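Local coordinates for SnoaL-like domain-containing protein (Agrobacterium tumefaciens str. C58, PDB 3DXO) that is of uncharacterised biochemical function but, as a dimeric member of the SnoaL-like family, is a putative isomerase, at residues L6-T11 with N78-S83; P41-E46 with A52-A57; D99-N104 with D110-F115. All blocks are in the same frame, centred on the assembly; numbering follows the deposited sequence.

Followed from the N terminus, the chain first lays down helix 3-17, which meets strand 79-87 only much later; contact 1 thus closes a long loop with 66 residues between its segments. Nested inside that loop is contact 2, a short-range closure in which strand 44-46 runs directly into helix 47-61 and the helix packs back on it. Contact 3 follows in series, after contact 1 has closed, as a hairpin of strands 93-103 and 109-117. All three reach one mixed sheet, contacts 1 and 2 lying on opposite sides of the chain's centre. Contacts 1 and 3 touch directly, through Phe82 O to Asp99 N and through Ile8 against Leu103.

Contact 1. Residues L6-T11 with N78-S83; sequences LTIAQT and NFTRFS
Ala9 sits against the ring of Phe82 and Ile8 against Thr80, where the N-terminal helix 3-17 lies across strand 79-87, the helix-on-curved-sheet packing that is central to the NTF2-like fold of the SnoaL family. The CA atoms of Ala9 and Phe82 are 6.5 Å apart, consistent with a small residue letting a helix settle close to a sheet. The Ala9 CB methyl stands over one face of the Phe82 ring, 4.0 Å from the ring centroid and 25° off the normal, a CH-pi contact displaced toward the rim near CG and CD2; its distance to CD2 is 3.7 Å. The ring is brought under the helix because chi1 of 61° sets Phe82 CG between the backbone N and the carbonyl carbon. Pro73 touches both partners, and the ring of Tyr12 meets Phe82 at about 60°, so this half of the contact is buried and enclosed.

One helix position earlier, methyl-on-ring packing gives way to a contact made chiefly by one methyl. Ile8 meets Thr80 mainly through the end of its chain, and the two side chains pass at an oblique angle, with Ile8 also packing on Leu103. The Thr80 hydroxyl, although beside the Ile8 methyl, is hydrogen-bonded with ND1 of His5, on the same helix as Ile8.

Away from the sheet the helix is open to solvent around Thr7 and Gln10. There the packing gives way to internal bonds: Thr7 O accepts both Thr11 N and, at 3.0 Å, Thr11 OG1, the hydroxyl approaching from above the carbonyl plane. On the reverse side of the strand, Phe79 and Arg81 turn toward the second subunit. Back at the helix, the nearest approach of Ile8 to the strand is CD1, 3.4 Å from Thr80 OG1.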
loop_
_atom_site.group_PDB
_atom_site.type_symbol
_atom_site.label_atom_id
_atom_site.label_comp_id
_atom_site.label_asym_id
_atom_site.label_seq_id
_atom_site.Cartn_x
_atom_site.Cartn_y
_atom_site.Cartn_z
ATOM N N LEU B 6 -10.821 5.909 9.391
ATOM C CA LEU B 6 -10.159 6.435 10.587
ATOM C C LEU B 6 -10.275 5.384 11.695
ATOM O O LEU B 6 -9.270 5.052 12.379
ATOM C CB LEU B 6 -10.758 7.780 11.012
ATOM C CG LEU B 6 -10.150 8.421 12.264
ATOM C CD1 LEU B 6 -8.628 8.592 12.126
ATOM C CD2 LEU B 6 -10.843 9.747 12.589
ATOM N N THR B 7 -11.486 4.844 11.845
ATOM C CA THR B 7 -11.753 3.808 12.850
ATOM C C THR B 7 -10.800 2.611 12.651
ATOM O O THR B 7 -10.208 2.093 13.606
ATOM C CB THR B 7 -13.227 3.343 12.781
ATOM O OG1 THR B 7 -14.086 4.479 12.987
ATOM C CG2 THR B 7 -13.513 2.254 13.792
ATOM N N ILE B 8 -10.635 2.197 11.402
ATOM C CA ILE B 8 -9.782 1.058 11.108
ATOM C C ILE B 8 -8.340 1.386 11.513
ATOM O O ILE B 8 -7.694 0.576 12.199
ATOM C CB ILE B 8 -9.914 0.627 9.632
ATOM C CG1 ILE B 8 -11.360 0.151 9.363
ATOM C CG2 ILE B 8 -8.921 -0.477 9.306
ATOM C CD1 ILE B 8 -11.774 0.068 7.884
ATOM N N ALA B 9 -7.867 2.590 11.155
ATOM C CA ALA B 9 -6.505 2.999 11.490
ATOM C C ALA B 9 -6.344 3.013 13.017
ATOM O O ALA B 9 -5.374 2.464 13.566
ATOM C CB ALA B 9 -6.197 4.344 10.901
ATOM N N GLN B 10 -7.333 3.576 13.700
ATOM C CA GLN B 10 -7.297 3.654 15.171
ATOM C C GLN B 10 -7.335 2.323 15.846
ATOM O O GLN B 10 -6.619 2.138 16.793
ATOM C CB GLN B 10 -8.445 4.488 15.713
ATOM C CG GLN B 10 -8.297 5.954 15.388
ATOM C CD GLN B 10 -9.549 6.712 15.626
ATOM O OE1 GLN B 10 -10.631 6.146 15.625
ATOM N NE2 GLN B 10 -9.420 8.009 15.821
ATOM N N THR B 11 -8.191 1.418 15.377
ATOM C CA THR B 11 -8.305 0.053 15.923
ATOM C C THR B 11 -6.992 -0.692 15.709
ATOM O O THR B 11 -6.523 -1.419 16.590
ATOM C CB THR B 11 -9.444 -0.734 15.224
ATOM O OG1 THR B 11 -10.700 -0.115 15.512
ATOM C CG2 THR B 11 -9.473 -2.170 15.686
ATOM N N ASN B 78 -12.663 -2.196 0.463
ATOM C CA ASN B 78 -12.203 -2.775 1.721
ATOM C C ASN B 78 -10.742 -2.408 2.027
ATOM O O ASN B 78 -10.109 -3.022 2.880
ATOM C CB ASN B 78 -12.364 -4.298 1.706
ATOM C CG ASN B 78 -11.456 -4.974 0.688
ATOM O OD1 ASN B 78 -11.446 -4.619 -0.494
ATOM N ND2 ASN B 78 -10.685 -5.966 1.144
ATOM N N PHE B 79 -10.198 -1.411 1.331
ATOM C CA PHE B 79 -8.824 -0.950 1.604
ATOM C C PHE B 79 -8.770 0.348 2.392
ATOM O O PHE B 79 -9.501 1.305 2.101
ATOM C CB PHE B 79 -8.030 -0.743 0.307
ATOM C CG PHE B 79 -7.747 -2.006 -0.419
ATOM C CD1 PHE B 79 -6.773 -2.881 0.050
ATOM C CD2 PHE B 79 -8.450 -2.333 -1.561
ATOM C CE1 PHE B 79 -6.509 -4.064 -0.610
ATOM C CE2 PHE B 79 -8.183 -3.510 -2.229
ATOM C CZ PHE B 79 -7.207 -4.380 -1.747
ATOM N N THR B 80 -7.894 0.354 3.391
ATOM C CA THR B 80 -7.580 1.534 4.170
ATOM C C THR B 80 -6.062 1.771 4.116
ATOM O O THR B 80 -5.279 0.838 4.123
ATOM C CB THR B 80 -8.040 1.368 5.624
ATOM O OG1 THR B 80 -9.469 1.216 5.643
ATOM C CG2 THR B 80 -7.622 2.573 6.468
ATOM N N ARG B 81 -5.668 3.031 4.003
ATOM C CA ARG B 81 -4.266 3.431 4.029
ATOM C C ARG B 81 -4.060 4.533 5.050
ATOM O O ARG B 81 -4.839 5.489 5.117
ATOM C CB ARG B 81 -3.799 3.992 2.694
ATOM C CG ARG B 81 -2.425 4.662 2.832
ATOM C CD ARG B 81 -1.893 5.291 1.573
ATOM N NE ARG B 81 -2.697 6.403 1.101
ATOM C CZ ARG B 81 -2.265 7.294 0.229
ATOM N NH1 ARG B 81 -1.031 7.237 -0.229
ATOM N NH2 ARG B 81 -3.062 8.261 -0.181
ATOM N N PHE B 82 -2.982 4.409 5.810
ATOM C CA PHE B 82 -2.646 5.391 6.819
ATOM C C PHE B 82 -1.179 5.330 7.151
ATOM O O PHE B 82 -0.487 4.339 6.845
ATOM C CB PHE B 82 -3.466 5.160 8.095
ATOM C CG PHE B 82 -3.238 3.825 8.728
ATOM C CD1 PHE B 82 -2.236 3.650 9.665
ATOM C CD2 PHE B 82 -4.026 2.737 8.384
ATOM C CE1 PHE B 82 -2.013 2.377 10.254
ATOM C CE2 PHE B 82 -3.809 1.485 8.951
ATOM C CZ PHE B 82 -2.809 1.303 9.884
ATOM N N SER B 83 -0.708 6.403 7.777
ATOM C CA SER B 83 0.685 6.501 8.209
ATOM C C SER B 83 0.773 6.830 9.687
ATOM O O SER B 83 -0.165 7.372 10.266
ATOM C CB SER B 83 1.461 7.505 7.374
ATOM O OG SER B 83 1.602 6.990 6.061
#

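Contact 2. Residues P41-E46 with A52-A57; sequences PLMQGE and AAMIEA
Gly45 and Met54 mark the closest backbone approach, with their CA atoms 6.5 Å apart, where strand 44-46 leads straight into helix 47-61 and the helix folds back beside it. The strand is an outermost one of the NTF2-like sheet within the chain, and the contact illustrates how two long selenomethionine side chains can fill the angle between a strand and the helix that follows it. Met54 extends from the helix with CG anti to the backbone N (chi1 -167°); this and an extended chi2 carry its SE to the strand backbone, 3.8 Å from Gly45 N, while the bend at chi3 turns only the terminal CE. No hydrogen bond joins the two segments, so the contact rests on van der Waals packing. Met43, just before the strand, starts out toward the helix, and its chain crosses that of Met54 obliquely, Met43 SE lying 3.7 Å from Met54 CG. Trp16 of helix 3-17 and Tyr38 of the neighbouring strand touch both methionines and complete the cluster, while the exposed Gln44 starts away from the helix and meets it through its backbone. Against the strand itself, the nearest partner of Met54 SE is the carbonyl oxygen Gln44 O, at 3.5 Å.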
loop_
_atom_site.group_PDB
_atom_site.type_symbol
_atom_site.label_atom_id
_atom_site.label_comp_id
_atom_site.label_asym_id
_atom_site.label_seq_id
_atom_site.Cartn_x
_atom_site.Cartn_y
_atom_site.Cartn_z
ATOM N N PRO B 41 8.833 -4.507 6.293
ATOM C CA PRO B 41 10.246 -4.833 5.929
ATOM C C PRO B 41 11.042 -5.622 6.969
ATOM O O PRO B 41 12.089 -6.164 6.638
ATOM C CB PRO B 41 10.901 -3.458 5.716
ATOM C CG PRO B 41 9.774 -2.440 5.789
ATOM C CD PRO B 41 8.619 -3.071 6.519
ATOM N N LEU B 42 10.564 -5.681 8.204
ATOM C CA LEU B 42 11.275 -6.365 9.290
ATOM C C LEU B 42 10.588 -7.626 9.829
ATOM O O LEU B 42 11.195 -8.423 10.530
ATOM C CB LEU B 42 11.362 -5.399 10.474
ATOM C CG LEU B 42 12.016 -4.037 10.250
ATOM C CD1 LEU B 42 11.898 -3.104 11.485
ATOM C CD2 LEU B 42 13.476 -4.280 9.827
HETATM N N MSE B 43 9.320 -7.804 9.487
HETATM C CA MSE B 43 8.483 -8.820 10.083
HETATM C C MSE B 43 7.448 -9.457 9.179
HETATM O O MSE B 43 7.076 -8.910 8.126
HETATM C CB MSE B 43 7.595 -8.108 11.107
HETATM C CG MSE B 43 8.098 -7.939 12.466
HETATM SE SE MSE B 43 6.850 -6.790 13.369
HETATM C CE MSE B 43 7.894 -5.229 13.096
ATOM N N GLN B 44 6.907 -10.568 9.674
ATOM C CA GLN B 44 5.774 -11.210 9.052
ATOM C C GLN B 44 5.039 -12.051 10.099
ATOM O O GLN B 44 5.604 -12.398 11.125
ATOM C CB GLN B 44 6.213 -12.046 7.840
ATOM C CG GLN B 44 7.026 -13.292 8.155
ATOM C CD GLN B 44 7.564 -13.965 6.894
ATOM O OE1 GLN B 44 7.338 -13.498 5.773
ATOM N NE2 GLN B 44 8.292 -15.054 7.074
ATOM N N GLY B 45 3.767 -12.337 9.860
ATOM C CA GLY B 45 3.012 -13.199 10.763
ATOM C C GLY B 45 1.742 -13.675 10.105
ATOM O O GLY B 45 1.340 -13.106 9.093
ATOM N N GLU B 46 1.134 -14.740 10.632
ATOM C CA GLU B 46 -0.183 -15.134 10.145
ATOM C C GLU B 46 -1.028 -15.733 11.248
ATOM O O GLU B 46 -0.508 -16.415 12.117
ATOM C CB GLU B 46 -0.128 -16.008 8.893
ATOM C CG GLU B 46 -0.046 -17.537 9.008
ATOM C CD GLU B 46 -0.107 -18.207 7.578
ATOM O OE1 GLU B 46 -0.236 -17.463 6.550
ATOM O OE2 GLU B 46 -0.012 -19.467 7.465
ATOM N N ALA B 52 -0.590 -11.477 17.200
ATOM C CA ALA B 52 -0.489 -11.084 18.622
ATOM C C ALA B 52 0.958 -11.334 19.131
ATOM O O ALA B 52 1.558 -10.457 19.771
ATOM C CB ALA B 52 -1.524 -11.838 19.484
ATOM N N ALA B 53 1.512 -12.505 18.803
ATOM C CA ALA B 53 2.881 -12.864 19.216
ATOM C C ALA B 53 3.891 -11.892 18.576
ATOM O O ALA B 53 4.724 -11.297 19.264
ATOM C CB ALA B 53 3.201 -14.311 18.875
HETATM N N MSE B 54 3.766 -11.689 17.267
HETATM C CA MSE B 54 4.627 -10.757 16.538
HETATM C C MSE B 54 4.663 -9.367 17.183
HETATM O O MSE B 54 5.736 -8.840 17.433
HETATM C CB MSE B 54 4.140 -10.641 15.100
HETATM C CG MSE B 54 5.069 -9.965 14.148
HETATM SE SE MSE B 54 4.108 -9.595 12.527
HETATM C CE MSE B 54 2.985 -8.257 13.186
ATOM N N ILE B 55 3.496 -8.794 17.462
ATOM C CA ILE B 55 3.427 -7.467 18.064
ATOM C C ILE B 55 4.115 -7.454 19.422
ATOM O O ILE B 55 4.835 -6.545 19.756
ATOM C CB ILE B 55 1.970 -6.978 18.224
ATOM C CG1 ILE B 55 1.312 -6.799 16.843
ATOM C CG2 ILE B 55 1.941 -5.639 19.017
ATOM C CD1 ILE B 55 -0.193 -6.642 16.853
ATOM N N GLU B 56 3.897 -8.485 20.212
ATOM C CA GLU B 56 4.545 -8.578 21.496
ATOM C C GLU B 56 6.062 -8.645 21.371
ATOM O O GLU B 56 6.757 -8.005 22.160
ATOM C CB GLU B 56 4.079 -9.797 22.239
ATOM C CG GLU B 56 4.776 -9.932 23.588
ATOM C CD GLU B 56 4.181 -11.029 24.431
ATOM O OE1 GLU B 56 2.963 -11.224 24.375
ATOM O OE2 GLU B 56 4.904 -11.702 25.152
ATOM N N ALA B 57 6.576 -9.439 20.425
ATOM C CA ALA B 57 8.025 -9.546 20.210
ATOM C C ALA B 57 8.591 -8.177 19.801
ATOM O O ALA B 57 9.631 -7.762 20.299
ATOM C CB ALA B 57 8.349 -10.612 19.170
#

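Contact 3. Residues D99-N104 with D110-F115; sequences DVVSLN and DNVVGF
Asp99 and Gly114 meet at one end of this strand pair and Asp110 lies beside Ser102 and Asn104 at the other, so a flat carboxylate stands near each end. The Asp99 group leans across its non-hydrogen-bonded neighbour, with OD1 3.2 Å from Gly114 CA, while OD2 turns to a hydrogen bond with Trp84 NE1. A PEG molecule, probably from the crystallisation liquor, lies close by. The carboxylate of Asp110 is folded back over the opposing strand: chi1 of 65° places CG between the backbone N and the carbonyl carbon and brings OD2 to 3.4 Å from Asn104 CB. Asp110 OD1 comes close to Ser102 O, but both are acceptors and do not bond. The Phe115 ring faces the dimer partner, meeting His76 of the second subunit with the planes at about 45°.

Between these ends the two strands form an antiparallel beta hairpin of the NTF2-like sheet, their axes 4.7 Å apart and 177° from one another in direction. The ladder is regular at Val100 and Val113, which exchange two backbone bonds, Val113 N reaching Val100 O at 3.0 Å and Val100 N returning to Val113 O. Toward the turn it is interrupted by a classic beta bulge: Asp110 and Asn111 both face Ser102, with Ser102 N bonded to Asn111 O and Asp110 N to Ser102 O at 2.9 Å.

The residues on the two faces of the sheet have different surroundings. Val101 and Val112 point the same way, side by side, with Val101 CG2 and Val112 CG2 3.8 Å apart; they join Asp99 on the face covered by helix 3-17, where Tyr12 touches Asp99. On the other face Val100 packs on Phe115 of the second subunit, and Val113 on that subunit's Phe79. Farther along this face, Ser102 OG lies 3.6 Å from Asn111 CB.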
loop_
_atom_site.group_PDB
_atom_site.type_symbol
_atom_site.label_atom_id
_atom_site.label_comp_id
_atom_site.label_asym_id
_atom_site.label_seq_id
_atom_site.Cartn_x
_atom_site.Cartn_y
_atom_site.Cartn_z
ATOM N N ASP B 99 0.906 1.888 6.111
ATOM C CA ASP B 99 0.323 0.568 5.926
ATOM C C ASP B 99 -0.889 0.573 5.007
ATOM O O ASP B 99 -1.625 1.572 4.911
ATOM C CB ASP B 99 -0.174 0.000 7.262
ATOM C CG ASP B 99 0.911 -0.132 8.295
ATOM O OD1 ASP B 99 1.719 -1.093 8.234
ATOM O OD2 ASP B 99 0.892 0.708 9.223
ATOM N N VAL B 100 -1.099 -0.572 4.355
ATOM C CA VAL B 100 -2.290 -0.809 3.563
ATOM C C VAL B 100 -2.951 -2.000 4.251
ATOM O O VAL B 100 -2.342 -3.048 4.363
ATOM C CB VAL B 100 -1.981 -1.067 2.099
ATOM C CG1 VAL B 100 -3.288 -1.340 1.316
ATOM C CG2 VAL B 100 -1.274 0.143 1.543
ATOM N N VAL B 101 -4.184 -1.802 4.718
ATOM C CA VAL B 101 -4.953 -2.818 5.432
ATOM C C VAL B 101 -6.179 -3.260 4.612
ATOM O O VAL B 101 -6.811 -2.440 3.971
ATOM C CB VAL B 101 -5.411 -2.241 6.792
ATOM C CG1 VAL B 101 -6.278 -3.232 7.553
ATOM C CG2 VAL B 101 -4.208 -1.857 7.610
ATOM N N SER B 102 -6.508 -4.546 4.627
ATOM C CA SER B 102 -7.655 -5.061 3.888
ATOM C C SER B 102 -8.622 -5.710 4.855
ATOM O O SER B 102 -8.221 -6.470 5.743
ATOM C CB SER B 102 -7.243 -6.146 2.902
ATOM O OG SER B 102 -6.035 -5.831 2.256
ATOM N N LEU B 103 -9.900 -5.431 4.667
ATOM C CA LEU B 103 -10.937 -6.038 5.459
ATOM C C LEU B 103 -11.555 -7.145 4.644
ATOM O O LEU B 103 -11.652 -7.031 3.433
ATOM C CB LEU B 103 -11.978 -4.991 5.859
ATOM C CG LEU B 103 -11.769 -4.351 7.236
ATOM C CD1 LEU B 103 -10.317 -3.910 7.528
ATOM C CD2 LEU B 103 -12.716 -3.217 7.424
ATOM N N ASN B 104 -11.931 -8.239 5.291
ATOM C CA ASN B 104 -12.622 -9.310 4.591
ATOM C C ASN B 104 -14.103 -8.925 4.556
ATOM O O ASN B 104 -14.483 -7.903 5.123
ATOM C CB ASN B 104 -12.370 -10.677 5.239
ATOM C CG ASN B 104 -12.806 -10.739 6.699
ATOM O OD1 ASN B 104 -13.603 -9.921 7.163
ATOM N ND2 ASN B 104 -12.277 -11.719 7.428
ATOM N N ASP B 110 -7.853 -8.922 7.245
ATOM C CA ASP B 110 -7.322 -10.171 6.649
ATOM C C ASP B 110 -5.950 -10.008 5.990
ATOM O O ASP B 110 -5.296 -10.991 5.666
ATOM C CB ASP B 110 -8.310 -10.790 5.641
ATOM C CG ASP B 110 -8.555 -9.921 4.410
ATOM O OD1 ASP B 110 -7.916 -8.875 4.224
ATOM O OD2 ASP B 110 -9.416 -10.308 3.611
ATOM N N ASN B 111 -5.498 -8.778 5.801
ATOM C CA ASN B 111 -4.223 -8.582 5.129
ATOM C C ASN B 111 -3.603 -7.215 5.408
ATOM O O ASN B 111 -4.290 -6.208 5.315
ATOM C CB ASN B 111 -4.425 -8.751 3.615
ATOM C CG ASN B 111 -3.159 -9.224 2.906
ATOM O OD1 ASN B 111 -2.387 -10.014 3.467
ATOM N ND2 ASN B 111 -2.942 -8.760 1.673
ATOM N N VAL B 112 -2.331 -7.179 5.791
ATOM C CA VAL B 112 -1.657 -5.903 6.021
ATOM C C VAL B 112 -0.261 -5.896 5.423
ATOM O O VAL B 112 0.511 -6.831 5.616
ATOM C CB VAL B 112 -1.529 -5.563 7.498
ATOM C CG1 VAL B 112 -0.668 -4.297 7.656
ATOM C CG2 VAL B 112 -2.924 -5.374 8.131
ATOM N N VAL B 113 0.055 -4.847 4.681
ATOM C CA VAL B 113 1.366 -4.715 4.103
ATOM C C VAL B 113 1.924 -3.363 4.557
ATOM O O VAL B 113 1.395 -2.328 4.191
ATOM C CB VAL B 113 1.340 -4.831 2.546
ATOM C CG1 VAL B 113 2.721 -4.589 1.959
ATOM C CG2 VAL B 113 0.818 -6.199 2.105
ATOM N N GLY B 114 3.005 -3.385 5.341
ATOM C CA GLY B 114 3.626 -2.171 5.856
ATOM C C GLY B 114 4.928 -1.779 5.188
ATOM O O GLY B 114 5.633 -2.632 4.632
ATOM N N PHE B 115 5.243 -0.481 5.236
ATOM C CA PHE B 115 6.481 0.081 4.675
ATOM C C PHE B 115 7.099 1.081 5.680
ATOM O O PHE B 115 6.409 1.607 6.518
ATOM C CB PHE B 115 6.189 0.786 3.354
ATOM C CG PHE B 115 5.590 -0.105 2.301
ATOM C CD1 PHE B 115 4.211 -0.287 2.217
ATOM C CD2 PHE B 115 6.407 -0.756 1.385
ATOM C CE1 PHE B 115 3.655 -1.115 1.249
ATOM C CE2 PHE B 115 5.865 -1.569 0.402
ATOM C CZ PHE B 115 4.473 -1.750 0.328
#